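Local coordinates for protein gamma-glutamyl-gamma-aminobutyraldehyde dehydrogenase (Burkholderia cenocepacia, PDB 4LIH) that probably oxidises aldehydes such as gamma-glutamyl-gamma-aminobutyraldehyde to the corresponding acids with NAD(P)+, as a member of the aldehyde dehydrogenase family, at residues A[28-33]-A[60-65]; A[158-163]-A[499-504]; A[209-214]-A[223-228]; A[279-284]-A[435-440]; A[316-321]-A[415-420]. All coordinates share one frame; numbering follows the deposited sequence. Where two conformers were deposited one is given.

Contact 1 (A[28-33]-A[60-65])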
# COMPACT_ATOMS: atom_id res chain seq x y z
N GLY A 28 27.60 -33.58 10.56
CA GLY A 28 28.00 -32.68 11.65
C GLY A 28 28.90 -31.53 11.26
O GLY A 28 29.16 -30.62 12.07
N ARG A 29 29.36 -31.51 10.01
CA ARG A 29 30.22 -30.42 9.56
C ARG A 29 29.48 -29.08 9.35
O ARG A 29 28.29 -29.05 9.08
CB ARG A 29 30.95 -30.83 8.29
CG ARG A 29 32.01 -31.93 8.55
CD ARG A 29 32.64 -32.48 7.28
NE ARG A 29 31.66 -33.20 6.48
CZ ARG A 29 31.83 -33.65 5.24
NH1 ARG A 29 32.93 -33.40 4.58
NH2 ARG A 29 30.85 -34.29 4.62
N ALA A 30 30.23 -27.98 9.49
CA ALA A 30 29.83 -26.66 9.04
C ALA A 30 29.57 -26.69 7.56
O ALA A 30 30.14 -27.52 6.83
CB ALA A 30 30.93 -25.65 9.31
N PHE A 31 28.72 -25.78 7.10
CA PHE A 31 28.52 -25.60 5.69
C PHE A 31 28.89 -24.18 5.31
O PHE A 31 28.15 -23.22 5.62
CB PHE A 31 27.09 -25.86 5.24
CG PHE A 31 26.97 -26.09 3.75
CD1 PHE A 31 26.77 -25.03 2.86
CD2 PHE A 31 27.04 -27.36 3.24
CE1 PHE A 31 26.66 -25.25 1.51
CE2 PHE A 31 26.97 -27.60 1.87
CZ PHE A 31 26.76 -26.53 1.01
N ILE A 32 30.02 -24.05 4.61
CA ILE A 32 30.60 -22.75 4.38
C ILE A 32 31.02 -22.69 2.93
O ILE A 32 31.80 -23.55 2.49
CB ILE A 32 31.79 -22.47 5.34
CG1 ILE A 32 31.35 -22.40 6.80
CG2 ILE A 32 32.45 -21.15 5.01
CD1 ILE A 32 32.46 -22.38 7.83
N ASP A 33 30.53 -21.67 2.22
CA ASP A 33 30.94 -21.38 0.84
C ASP A 33 30.78 -22.59 -0.08
O ASP A 33 31.72 -22.98 -0.79
CB ASP A 33 32.39 -20.85 0.81
CG ASP A 33 32.75 -20.13 -0.47
OD1 ASP A 33 31.89 -19.91 -1.31
OD2 ASP A 33 33.92 -19.76 -0.64
N ALA A 60 30.87 -29.78 14.18
CA ALA A 60 31.91 -28.75 14.11
C ALA A 60 31.72 -27.71 15.22
O ALA A 60 30.67 -27.19 15.37
CB ALA A 60 31.89 -28.09 12.75
N ASP A 61 32.77 -27.42 15.98
CA ASP A 61 32.75 -26.34 16.96
C ASP A 61 33.51 -25.10 16.44
O ASP A 61 34.73 -24.96 16.67
CB ASP A 61 33.32 -26.81 18.28
CG ASP A 61 33.23 -25.74 19.33
OD1 ASP A 61 32.13 -25.19 19.53
OD2 ASP A 61 34.26 -25.46 19.95
N CYS A 62 32.78 -24.20 15.76
CA CYS A 62 33.44 -23.11 15.08
C CYS A 62 33.94 -22.00 15.96
O CYS A 62 33.38 -21.66 17.00
CB CYS A 62 32.55 -22.53 13.95
SG CYS A 62 32.28 -23.75 12.64
N GLY A 63 35.05 -21.44 15.53
CA GLY A 63 35.63 -20.27 16.17
C GLY A 63 35.86 -19.19 15.13
O GLY A 63 35.20 -19.15 14.08
N GLU A 64 36.78 -18.28 15.45
CA GLU A 64 36.98 -17.13 14.60
C GLU A 64 37.44 -17.44 13.18
O GLU A 64 36.97 -16.81 12.22
CB GLU A 64 37.89 -16.10 15.28
CG GLU A 64 37.72 -14.73 14.68
CD GLU A 64 38.39 -13.62 15.44
OE1 GLU A 64 38.49 -13.69 16.71
OE2 GLU A 64 38.82 -12.68 14.74
N ALA A 65 38.30 -18.43 12.98
CA ALA A 65 38.76 -18.67 11.61
C ALA A 65 37.56 -19.00 10.75
O ALA A 65 37.42 -18.50 9.63
CB ALA A 65 39.78 -19.80 11.54

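Contact 2 (A[158-163]-A[499-504])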
# COMPACT_ATOMS: atom_id res chain seq x y z
N VAL A 158 11.69 13.11 -11.06
CA VAL A 158 11.20 11.74 -11.00
C VAL A 158 11.73 11.23 -9.67
O VAL A 158 12.94 11.07 -9.49
CB VAL A 158 11.67 10.86 -12.17
CG1 VAL A 158 11.13 9.46 -12.00
CG2 VAL A 158 11.17 11.39 -13.50
N GLY A 159 10.82 11.02 -8.72
CA GLY A 159 11.19 10.62 -7.36
C GLY A 159 10.82 9.18 -7.09
O GLY A 159 9.68 8.87 -7.13
N LEU A 160 11.80 8.36 -6.71
CA LEU A 160 11.60 6.91 -6.51
C LEU A 160 12.04 6.53 -5.10
O LEU A 160 13.01 7.07 -4.55
CB LEU A 160 12.46 6.10 -7.52
CG LEU A 160 12.46 6.43 -9.03
CD1 LEU A 160 13.34 5.43 -9.81
CD2 LEU A 160 11.06 6.49 -9.60
N VAL A 161 11.29 5.66 -4.48
CA VAL A 161 11.69 5.14 -3.21
C VAL A 161 11.72 3.63 -3.32
O VAL A 161 10.67 2.99 -3.57
CB VAL A 161 10.73 5.58 -2.11
CG1 VAL A 161 11.17 5.02 -0.77
CG2 VAL A 161 10.62 7.08 -2.10
N THR A 162 12.91 3.06 -3.22
CA THR A 162 13.11 1.60 -3.41
C THR A 162 13.71 0.96 -2.17
O THR A 162 14.12 1.65 -1.22
CB THR A 162 13.96 1.36 -4.68
OG1 THR A 162 15.20 2.07 -4.58
CG2 THR A 162 13.25 1.95 -5.88
N ARG A 163 13.71 -0.36 -2.15
CA ARG A 163 14.37 -1.14 -1.11
C ARG A 163 15.50 -1.94 -1.72
O ARG A 163 15.32 -2.52 -2.78
CB ARG A 163 13.35 -2.05 -0.43
CG ARG A 163 12.58 -1.33 0.70
CD ARG A 163 11.64 -2.26 1.46
NE ARG A 163 10.96 -1.49 2.51
CZ ARG A 163 11.52 -1.07 3.65
NH1 ARG A 163 12.76 -1.41 3.98
NH2 ARG A 163 10.82 -0.34 4.48
N THR A 499 15.63 8.13 -4.52
CA THR A 499 16.32 8.63 -5.69
C THR A 499 15.54 9.83 -6.28
O THR A 499 14.40 9.68 -6.69
CB THR A 499 16.48 7.53 -6.75
OG1 THR A 499 17.14 6.38 -6.17
CG2 THR A 499 17.33 8.04 -7.90
N LEU A 500 16.14 11.04 -6.25
CA LEU A 500 15.50 12.20 -6.85
C LEU A 500 16.19 12.52 -8.17
O LEU A 500 17.35 12.94 -8.17
CB LEU A 500 15.59 13.39 -5.90
CG LEU A 500 14.84 13.38 -4.53
CD1 LEU A 500 15.48 12.39 -3.57
CD2 LEU A 500 14.80 14.76 -3.91
N ILE A 501 15.47 12.36 -9.27
CA ILE A 501 16.05 12.50 -10.59
C ILE A 501 15.57 13.82 -11.13
O ILE A 501 14.39 13.94 -11.47
CB ILE A 501 15.63 11.34 -11.54
CG1 ILE A 501 16.01 9.98 -10.97
CG2 ILE A 501 16.20 11.58 -12.94
CD1 ILE A 501 15.57 8.77 -11.79
N ARG A 502 16.46 14.81 -11.25
CA ARG A 502 16.03 16.11 -11.75
C ARG A 502 16.17 16.23 -13.26
O ARG A 502 17.25 16.13 -13.82
CB ARG A 502 16.79 17.21 -11.05
CG ARG A 502 16.34 18.59 -11.44
CD ARG A 502 16.88 19.65 -10.53
NE ARG A 502 16.55 20.95 -11.09
CZ ARG A 502 16.90 22.11 -10.57
NH1 ARG A 502 17.52 22.16 -9.39
NH2 ARG A 502 16.61 23.22 -11.23
N LEU A 503 15.03 16.44 -13.91
CA LEU A 503 14.94 16.46 -15.36
C LEU A 503 15.29 17.82 -15.96
O LEU A 503 15.66 17.90 -17.12
CB LEU A 503 13.52 16.09 -15.77
CG LEU A 503 12.91 14.77 -15.27
CD1 LEU A 503 11.49 14.62 -15.82
CD2 LEU A 503 13.78 13.60 -15.69
N ARG A 504 15.15 18.87 -15.16
CA ARG A 504 15.43 20.23 -15.59
C ARG A 504 15.46 21.12 -14.33
O ARG A 504 14.88 20.79 -13.29
CB ARG A 504 14.31 20.73 -16.50
CG ARG A 504 12.95 20.70 -15.83
CD ARG A 504 11.81 21.05 -16.76
NE ARG A 504 10.68 20.21 -16.37
CZ ARG A 504 10.40 19.02 -16.91
NH1 ARG A 504 11.13 18.54 -17.93
NH2 ARG A 504 9.38 18.34 -16.45
OXT ARG A 504 16.06 22.19 -14.38
O HOH W 1 15.14 4.86 -5.06

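Contact 3 (A[209-214]-A[223-228])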
# COMPACT_ATOMS: atom_id res chain seq x y z
N ILE A 209 22.32 -27.39 9.62
CA ILE A 209 23.34 -28.03 8.81
C ILE A 209 22.69 -28.74 7.62
O ILE A 209 23.10 -28.53 6.49
CB ILE A 209 24.19 -29.03 9.64
CG1 ILE A 209 25.03 -28.28 10.68
CG2 ILE A 209 25.08 -29.85 8.71
CD1 ILE A 209 25.88 -29.12 11.60
N ARG A 210 21.68 -29.56 7.88
CA ARG A 210 21.04 -30.31 6.82
C ARG A 210 20.46 -29.42 5.71
O ARG A 210 20.70 -29.69 4.53
CB ARG A 210 19.95 -31.26 7.37
CG ARG A 210 19.38 -32.26 6.37
CD ARG A 210 20.51 -33.13 5.80
NE ARG A 210 20.03 -34.11 4.81
CZ ARG A 210 20.25 -34.09 3.49
NH1 ARG A 210 20.99 -33.18 2.89
NH2 ARG A 210 19.71 -35.04 2.74
N VAL A 211 19.74 -28.36 6.08
CA VAL A 211 19.06 -27.50 5.08
C VAL A 211 20.06 -26.69 4.25
O VAL A 211 19.75 -26.24 3.13
CB VAL A 211 17.96 -26.57 5.66
CG1 VAL A 211 16.86 -27.37 6.33
CG2 VAL A 211 18.51 -25.51 6.60
N ALA A 212 21.26 -26.52 4.81
CA ALA A 212 22.36 -25.86 4.10
C ALA A 212 22.76 -26.65 2.87
O ALA A 212 22.97 -26.08 1.81
CB ALA A 212 23.57 -25.70 5.02
N GLN A 213 22.86 -27.97 3.06
CA GLN A 213 23.18 -28.91 2.00
C GLN A 213 22.11 -28.84 0.92
O GLN A 213 22.40 -28.72 -0.27
CB GLN A 213 23.30 -30.33 2.57
CG GLN A 213 24.46 -30.51 3.55
CD GLN A 213 24.62 -31.94 4.04
OE1 GLN A 213 23.74 -32.49 4.69
NE2 GLN A 213 25.79 -32.53 3.77
N LEU A 214 20.85 -28.88 1.36
CA LEU A 214 19.70 -28.79 0.46
C LEU A 214 19.65 -27.45 -0.26
O LEU A 214 19.33 -27.40 -1.42
CB LEU A 214 18.40 -29.05 1.20
CG LEU A 214 18.29 -30.42 1.85
CD1 LEU A 214 16.99 -30.44 2.64
CD2 LEU A 214 18.39 -31.60 0.86
N GLY A 223 28.35 -19.52 -0.76
CA GLY A 223 28.55 -18.35 0.07
C GLY A 223 27.31 -17.57 0.45
O GLY A 223 27.36 -16.75 1.36
N VAL A 224 26.20 -17.82 -0.22
CA VAL A 224 24.95 -17.06 0.00
C VAL A 224 24.20 -17.55 1.26
O VAL A 224 23.50 -16.75 1.95
CB VAL A 224 24.11 -17.09 -1.27
CG1 VAL A 224 22.69 -16.57 -0.99
CG2 VAL A 224 24.80 -16.29 -2.38
N PHE A 225 24.38 -18.85 1.56
CA PHE A 225 23.82 -19.46 2.76
C PHE A 225 24.85 -20.39 3.40
O PHE A 225 25.24 -21.38 2.81
CB PHE A 225 22.48 -20.16 2.50
CG PHE A 225 21.78 -20.65 3.77
CD1 PHE A 225 21.41 -19.77 4.80
CD2 PHE A 225 21.53 -21.99 3.94
CE1 PHE A 225 20.77 -20.26 5.94
CE2 PHE A 225 20.95 -22.49 5.07
CZ PHE A 225 20.55 -21.62 6.08
N ASN A 226 25.36 -19.97 4.56
CA ASN A 226 26.40 -20.67 5.33
C ASN A 226 25.86 -20.95 6.74
O ASN A 226 25.13 -20.13 7.32
CB ASN A 226 27.62 -19.78 5.51
CG ASN A 226 28.04 -19.10 4.22
OD1 ASN A 226 28.74 -19.69 3.39
ND2 ASN A 226 27.55 -17.88 4.01
N VAL A 227 26.25 -22.11 7.29
CA VAL A 227 25.86 -22.51 8.64
C VAL A 227 27.15 -22.82 9.43
O VAL A 227 28.03 -23.59 8.96
CB VAL A 227 24.88 -23.72 8.61
CG1 VAL A 227 24.62 -24.28 10.02
CG2 VAL A 227 23.56 -23.33 7.94
N VAL A 228 27.29 -22.14 10.56
CA VAL A 228 28.46 -22.19 11.42
C VAL A 228 28.05 -22.68 12.81
O VAL A 228 27.71 -21.87 13.69
CB VAL A 228 29.12 -20.79 11.52
CG1 VAL A 228 30.32 -20.78 12.46
CG2 VAL A 228 29.53 -20.34 10.15
O HOH W 2 23.82 -23.30 1.40

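Contact 4 (A[279-284]-A[435-440])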
# COMPACT_ATOMS: atom_id res chain seq x y z
N SER A 279 3.50 -14.00 28.64
CA SER A 279 2.30 -13.59 27.91
C SER A 279 1.03 -13.95 28.70
O SER A 279 0.88 -15.09 29.11
CB SER A 279 2.24 -14.28 26.55
OG SER A 279 3.35 -13.91 25.77
N PRO A 280 0.10 -13.01 28.84
CA PRO A 280 -1.15 -13.28 29.58
C PRO A 280 -2.29 -13.74 28.67
O PRO A 280 -2.41 -13.27 27.54
CB PRO A 280 -1.46 -11.92 30.17
CG PRO A 280 -1.06 -11.01 29.04
CD PRO A 280 0.29 -11.56 28.64
N ASN A 281 -3.06 -14.70 29.17
CA ASN A 281 -4.18 -15.33 28.48
C ASN A 281 -5.41 -15.12 29.36
O ASN A 281 -5.54 -15.76 30.39
CB ASN A 281 -3.86 -16.81 28.32
CG ASN A 281 -4.87 -17.59 27.49
OD1 ASN A 281 -5.76 -17.06 26.78
ND2 ASN A 281 -4.76 -18.89 27.61
N ILE A 282 -6.29 -14.19 28.94
CA ILE A 282 -7.39 -13.69 29.77
C ILE A 282 -8.73 -14.35 29.44
O ILE A 282 -9.20 -14.24 28.33
CB ILE A 282 -7.57 -12.19 29.58
CG1 ILE A 282 -6.22 -11.48 29.83
CG2 ILE A 282 -8.72 -11.73 30.50
CD1 ILE A 282 -6.22 -9.98 29.61
N VAL A 283 -9.34 -15.03 30.40
CA VAL A 283 -10.59 -15.75 30.15
C VAL A 283 -11.69 -15.12 30.96
O VAL A 283 -11.65 -15.16 32.17
CB VAL A 283 -10.50 -17.23 30.47
CG1 VAL A 283 -11.75 -17.95 30.04
CG2 VAL A 283 -9.32 -17.84 29.80
N LEU A 284 -12.66 -14.54 30.24
CA LEU A 284 -13.79 -13.87 30.80
C LEU A 284 -15.04 -14.77 30.90
O LEU A 284 -15.16 -15.75 30.18
CB LEU A 284 -14.11 -12.63 29.99
CG LEU A 284 -13.01 -11.57 30.02
CD1 LEU A 284 -13.18 -10.58 28.90
CD2 LEU A 284 -13.07 -10.87 31.36
N ALA A 435 3.11 -11.26 23.40
CA ALA A 435 1.81 -11.68 23.00
C ALA A 435 0.88 -11.61 24.17
O ALA A 435 1.31 -11.45 25.34
CB ALA A 435 1.88 -13.08 22.41
N ALA A 436 -0.40 -11.72 23.82
CA ALA A 436 -1.48 -11.73 24.79
C ALA A 436 -2.73 -12.34 24.16
O ALA A 436 -2.85 -12.47 22.93
CB ALA A 436 -1.74 -10.29 25.24
N ALA A 437 -3.68 -12.71 24.99
CA ALA A 437 -4.99 -13.16 24.47
C ALA A 437 -6.15 -12.80 25.36
O ALA A 437 -5.95 -12.57 26.56
CB ALA A 437 -4.94 -14.65 24.26
N VAL A 438 -7.36 -12.69 24.76
CA VAL A 438 -8.58 -12.48 25.51
C VAL A 438 -9.69 -13.36 24.94
O VAL A 438 -9.77 -13.57 23.72
CB VAL A 438 -9.03 -10.99 25.57
CG1 VAL A 438 -9.22 -10.37 24.18
CG2 VAL A 438 -10.23 -10.87 26.48
N TRP A 439 -10.48 -13.95 25.85
CA TRP A 439 -11.61 -14.81 25.46
C TRP A 439 -12.91 -14.19 25.92
O TRP A 439 -13.16 -14.09 27.13
CB TRP A 439 -11.50 -16.22 26.04
CG TRP A 439 -10.26 -16.97 25.60
CD1 TRP A 439 -8.98 -16.68 25.95
CD2 TRP A 439 -10.19 -18.08 24.68
NE1 TRP A 439 -8.13 -17.55 25.37
CE2 TRP A 439 -8.83 -18.40 24.54
CE3 TRP A 439 -11.14 -18.83 23.97
CZ2 TRP A 439 -8.38 -19.48 23.77
CZ3 TRP A 439 -10.71 -19.88 23.16
CH2 TRP A 439 -9.33 -20.19 23.05
N THR A 440 -13.76 -13.84 24.95
CA THR A 440 -15.03 -13.18 25.19
C THR A 440 -15.92 -13.29 23.96
O THR A 440 -15.43 -13.27 22.82
CB THR A 440 -14.86 -11.69 25.57
OG1 THR A 440 -16.14 -11.12 25.85
CG2 THR A 440 -14.17 -10.87 24.44

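Contact 5 (A[316-321]-A[415-420])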
# COMPACT_ATOMS: atom_id res chain seq x y z
N LEU A 316 -5.09 -15.68 33.28
CA LEU A 316 -5.89 -14.78 34.07
C LEU A 316 -7.34 -15.20 33.86
O LEU A 316 -7.84 -15.17 32.72
CB LEU A 316 -5.72 -13.36 33.59
CG LEU A 316 -4.54 -12.54 34.10
CD1 LEU A 316 -3.22 -13.24 33.92
CD2 LEU A 316 -4.46 -11.16 33.44
N VAL A 317 -8.01 -15.58 34.94
CA VAL A 317 -9.37 -16.12 34.86
C VAL A 317 -10.30 -15.41 35.83
O VAL A 317 -9.96 -15.17 36.96
CB VAL A 317 -9.36 -17.63 35.12
CG1 VAL A 317 -8.80 -17.96 36.48
CG2 VAL A 317 -10.75 -18.22 34.95
N HIS A 318 -11.49 -15.08 35.37
CA HIS A 318 -12.43 -14.35 36.20
C HIS A 318 -12.94 -15.26 37.34
O HIS A 318 -13.23 -16.42 37.13
CB HIS A 318 -13.61 -13.85 35.36
CG HIS A 318 -14.48 -12.86 36.05
ND1 HIS A 318 -15.41 -13.22 37.01
CD2 HIS A 318 -14.62 -11.53 35.89
CE1 HIS A 318 -16.04 -12.15 37.45
NE2 HIS A 318 -15.58 -11.10 36.78
N ARG A 319 -13.06 -14.70 38.53
CA ARG A 319 -13.49 -15.47 39.72
C ARG A 319 -14.74 -16.32 39.50
O ARG A 319 -14.83 -17.45 40.01
CB ARG A 319 -13.72 -14.53 40.90
CG ARG A 319 -13.79 -15.25 42.25
CD ARG A 319 -13.94 -14.28 43.42
NE ARG A 319 -12.88 -13.27 43.44
CZ ARG A 319 -11.64 -13.47 43.87
NH1 ARG A 319 -11.25 -14.63 44.35
NH2 ARG A 319 -10.78 -12.47 43.86
N ASP A 320 -15.69 -15.79 38.72
CA ASP A 320 -16.99 -16.39 38.52
C ASP A 320 -16.87 -17.74 37.84
O ASP A 320 -17.66 -18.63 38.11
CB ASP A 320 -17.89 -15.47 37.66
CG ASP A 320 -18.47 -14.29 38.43
OD1 ASP A 320 -18.21 -14.16 39.64
OD2 ASP A 320 -19.18 -13.48 37.82
N ILE A 321 -15.90 -17.90 36.94
CA ILE A 321 -15.72 -19.14 36.20
C ILE A 321 -14.48 -19.92 36.63
O ILE A 321 -14.18 -20.98 36.06
CB ILE A 321 -15.68 -18.90 34.68
CG1 ILE A 321 -14.55 -17.93 34.28
CG2 ILE A 321 -17.03 -18.38 34.19
CD1 ILE A 321 -14.17 -18.06 32.82
N ILE A 415 -4.03 -16.89 37.67
CA ILE A 415 -4.24 -15.63 38.42
C ILE A 415 -5.70 -15.27 38.31
O ILE A 415 -6.23 -15.24 37.21
CB ILE A 415 -3.37 -14.47 37.83
CG1 ILE A 415 -1.89 -14.83 37.96
CG2 ILE A 415 -3.75 -13.13 38.50
CD1 ILE A 415 -0.91 -14.01 37.15
N VAL A 416 -6.35 -15.01 39.44
CA VAL A 416 -7.77 -14.68 39.46
C VAL A 416 -7.98 -13.17 39.42
O VAL A 416 -7.18 -12.43 39.96
CB VAL A 416 -8.46 -15.25 40.72
CG1 VAL A 416 -8.01 -14.50 41.98
CG2 VAL A 416 -9.96 -15.14 40.55
N PHE A 417 -9.06 -12.72 38.79
CA PHE A 417 -9.40 -11.33 38.81
C PHE A 417 -10.90 -11.15 38.90
O PHE A 417 -11.67 -12.09 38.65
CB PHE A 417 -8.88 -10.61 37.57
CG PHE A 417 -9.56 -11.04 36.29
CD1 PHE A 417 -10.65 -10.34 35.79
CD2 PHE A 417 -9.04 -12.10 35.54
CE1 PHE A 417 -11.24 -10.71 34.60
CE2 PHE A 417 -9.63 -12.47 34.33
CZ PHE A 417 -10.72 -11.79 33.87
N ASP A 418 -11.29 -9.94 39.28
CA ASP A 418 -12.70 -9.63 39.55
C ASP A 418 -13.35 -8.79 38.47
O ASP A 418 -14.56 -8.77 38.32
CB ASP A 418 -12.85 -8.94 40.90
CG ASP A 418 -12.68 -9.89 42.04
OD1 ASP A 418 -13.55 -10.78 42.26
OD2 ASP A 418 -11.65 -9.80 42.70
N ASP A 419 -12.55 -8.07 37.70
CA ASP A 419 -13.11 -7.33 36.59
C ASP A 419 -12.09 -7.09 35.51
O ASP A 419 -10.86 -7.18 35.74
CB ASP A 419 -13.69 -6.02 37.07
CG ASP A 419 -12.65 -5.11 37.63
OD1 ASP A 419 -12.04 -4.35 36.84
OD2 ASP A 419 -12.46 -5.16 38.87
N VAL A 420 -12.62 -6.77 34.34
CA VAL A 420 -11.84 -6.76 33.12
C VAL A 420 -10.73 -5.72 33.16
O VAL A 420 -9.62 -5.99 32.70
CB VAL A 420 -12.76 -6.58 31.88
CG1 VAL A 420 -13.51 -5.26 31.93
CG2 VAL A 420 -11.95 -6.75 30.58

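Contact 1 (A[28-33]-A[60-65])
A single backbone hydrogen bond ties 28-33 to 60-65: Ala-60 N donates to Gly-28 O over 2.8 Å, nearly straight at 168° and with the donor tilted 34° from the carbonyl plane. Beyond this point the chains are joined by small side chains. The CB of Ala-60 points at the other segment and settles against the backbone of strand 30-32, 3.7 Å from Ala-30 N. Ala-30 returns the approach, its methyl lying 4.3 Å from Ala-60 CB. Next along, Cys-62 brings its sulfur to the same methyl, with SG 4.1 Å from Ala-30 CB; chi1 of -65° sets SG anti to the carbonyl carbon and beside the backbone N. One alanine methyl thus meets both a methyl and a thiol. Cys-62 also touches Val-228, and Ala-30 touches Pro-229, in the chain that follows strand 225-227. Gly-63 then occupies the N-cap position of helix 64-80. Arg-29 turns away, and its guanidinium forms a salt bridge with Glu-27. The chemistry is therefore one polar tie beside a small apolar patch, the two segments together burying 150 Å²; strand 30-32 and the lead-in to helix 64-80 meet by one backbone bond and van der Waals contact, with no charge pairing across the join.

Contact 2 (A[158-163]-A[499-504])
Flat peptide groups of Val-158 to Leu-160 and Thr-499 to Ile-501 meet edge to edge through four hydrogen bonds, while side chains occupy the two faces of the sheet. On one face stand Val-158, Leu-160, Thr-499 and Ile-501; on the other, Leu-500 lies opposite Gly-159, which has no side chain. Val-158 with Ile-501 and Leu-160 with Thr-499 are hydrogen-bonded pairs, Leu-160 N donating to Thr-499 O over 2.9 Å. Between them Gly-159 CA sends a C-H to Thr-499 O at 3.4 Å. Val-158 and Ile-501 touch through their CB atoms, 4.0 Å apart, and Val-158 CG2 meets Leu-503 CD1 at 4.0 Å, the two side chains crossing obliquely. A water links Thr-499 OG1 (2.7 Å) to Thr-162 OG1 (2.8 Å). The Arg-502 guanidinium receives the C-terminal carboxylate at its edge, NE donating to Arg-504 O over 2.8 Å, and its NH1 pairs with Glu-465 of a second subunit. Residues 499-501 also pair in parallel with a strand of that subunit, and Leu-160 packs on Leu-160 of the fourth subunit. With strand axes at 167°, this antiparallel pair is consistent with the oligomerisation arm of the aldehyde dehydrogenase fold, whose sheet continues into a partner chain.

Contact 3 (A[209-214]-A[223-228])
Phe-225 and Val-227, both with CB directed at helix 209-214, carry this contact, and their torsions show which branches meet it. Phe-225 has CG anti to its backbone N (chi1 -173°), and the CE2 corner of its ring meets the helix 3.8 Å from Ala-212 CA. The approach is edge-on: Ala-212 CA and Val-211 CG2 both lie near the ring plane, the latter 4.2 Å from Phe-225 CE2, and the side chains of Val-211 and Phe-225 meet at a slant. Val-227 divides its branches. With chi1 at 172°, CG1 is anti to the backbone N and lies 4.1 Å from Ile-209 CG1, the side chains crossing at about a right angle, whereas CG2 reaches Ala-212 CB at 3.8 Å. Ala-212 therefore has strand side chains at two points, its methyl touching Val-227 and also Phe-225 CE2. No direct hydrogen bond joins the segments; a water lies between Ala-212 O (2.9 Å) and Phe-225 O (2.8 Å). Phe-186 meets the Phe-225 ring edge-to-face. Helix and strand axes approach to 8.2 Å at 152°, the packing of a helix on the following strand in a beta-alpha-beta unit, here 195-199, 206-218 and 225-227, consistent with the Rossmann-type nucleotide-binding domain of the family.

Contact 4 (A[279-284]-A[435-440])
Strands 280-283 and 435-439 are parallel neighbours in the mixed sheet that, by the aldehyde dehydrogenase fold, belongs to the catalytic domain; their axes lie 4.6 Å apart at 6°. The backbone evidence is four hydrogen bonds in regular alternation: Ala-437 N to Pro-280 O, Ile-282 N to Ala-437 O, Trp-439 N to Ile-282 O and the longer Leu-284 N to Trp-439 O. A side-chain bond reinforces them on the face bearing Asn-281, Val-283, Ala-437 and Trp-439. There Trp-439 NE1 donates to Asn-281 OD1 over 2.8 Å, bent at 142° yet in the amide plane and on a lone pair of the oxygen, with amide and indole planes 50° apart. Asn-281 OD1 also passes 3.6 Å from Ala-437 CB. Val-283 lies beside the indole, CG2 4.0 Å from Trp-439 CD1. Ile-282 and Val-438 stand on the other face; at the strand ends Leu-284 CD1 reaches Val-438 CG2 at 3.8 Å and Thr-440 CB at 3.9 Å. Helix 290-302 covers the indole through Ala-293 and Thr-296, while helix 443-452 packs on Val-438 and Leu-284. Helices on both faces of parallel strands make this an alpha/beta sandwich, with Ala-435 in the neighbourhood of Glu-274, the predicted active-site residue.

Contact 5 (A[316-321]-A[415-420])
His-318 and Phe-417 cross at about a right angle where two parallel strands, 316-318 and 415-417, end in the alpha/beta sheet of the presumed catalytic domain. The imidazole turns its edge to the phenyl face in an offset edge-to-face pair, planes at 80° and centroids 5.4 Å apart. His-318 CB adds a CH-pi contact over the same ring, 4.3 Å from its centroid. In Phe-417 a chi1 of 67° puts CG between the backbone N and the carbonyl carbon, and the ring lies against His-318. Further back, Leu-316 and Ile-415 lie side by side and point the same way, their CD1 atoms 4.0 Å apart. Three backbone bonds join the segments, Val-317 N to Ile-415 O, Phe-417 N to Val-317 O and Arg-319 N to Phe-417 O. At the solvent-facing end Arg-319 grips Asp-418 side-on: NE meets OD1 at 2.8 Å and NH2 meets OD2 at 3.0 Å, both carboxylate oxygens on their syn sides, guanidinium and carboxylate planes 29° apart. Over the centre of one guanidinium face sits Val-416 CG2. Asp-418 N is bonded to Glu-422 in helix 420-428, which also packs on Phe-417. His-318 serves as N-cap of helix 319-333: its ND1 accepts from Asp-320 N, 3.1 Å away and near the imidazole plane.

In the fold
The five contacts fall into two touching pairs and one outlier. Contacts 1 and 3, centres 10 Å apart, share a border at which Phe-31 O probably accepts from Val-227 N (2.8 Å), joining strand 30-32 to the beta-alpha-beta unit. Contacts 4 and 5, centres 11 Å apart, belong to one sheet, with Val-283 N 2.8 Å from Leu-316 O. The pairs lie on opposite sides of the chain's centre, contacts 3 and 4 being about 39 Å apart between centres. Contact 2 reaches the same sheet as contact 3, yet projects to the subunit interface. Contact 4 comes nearest an annotated site, the side chain of Ala-435 being about 9 Å from that of Glu-274.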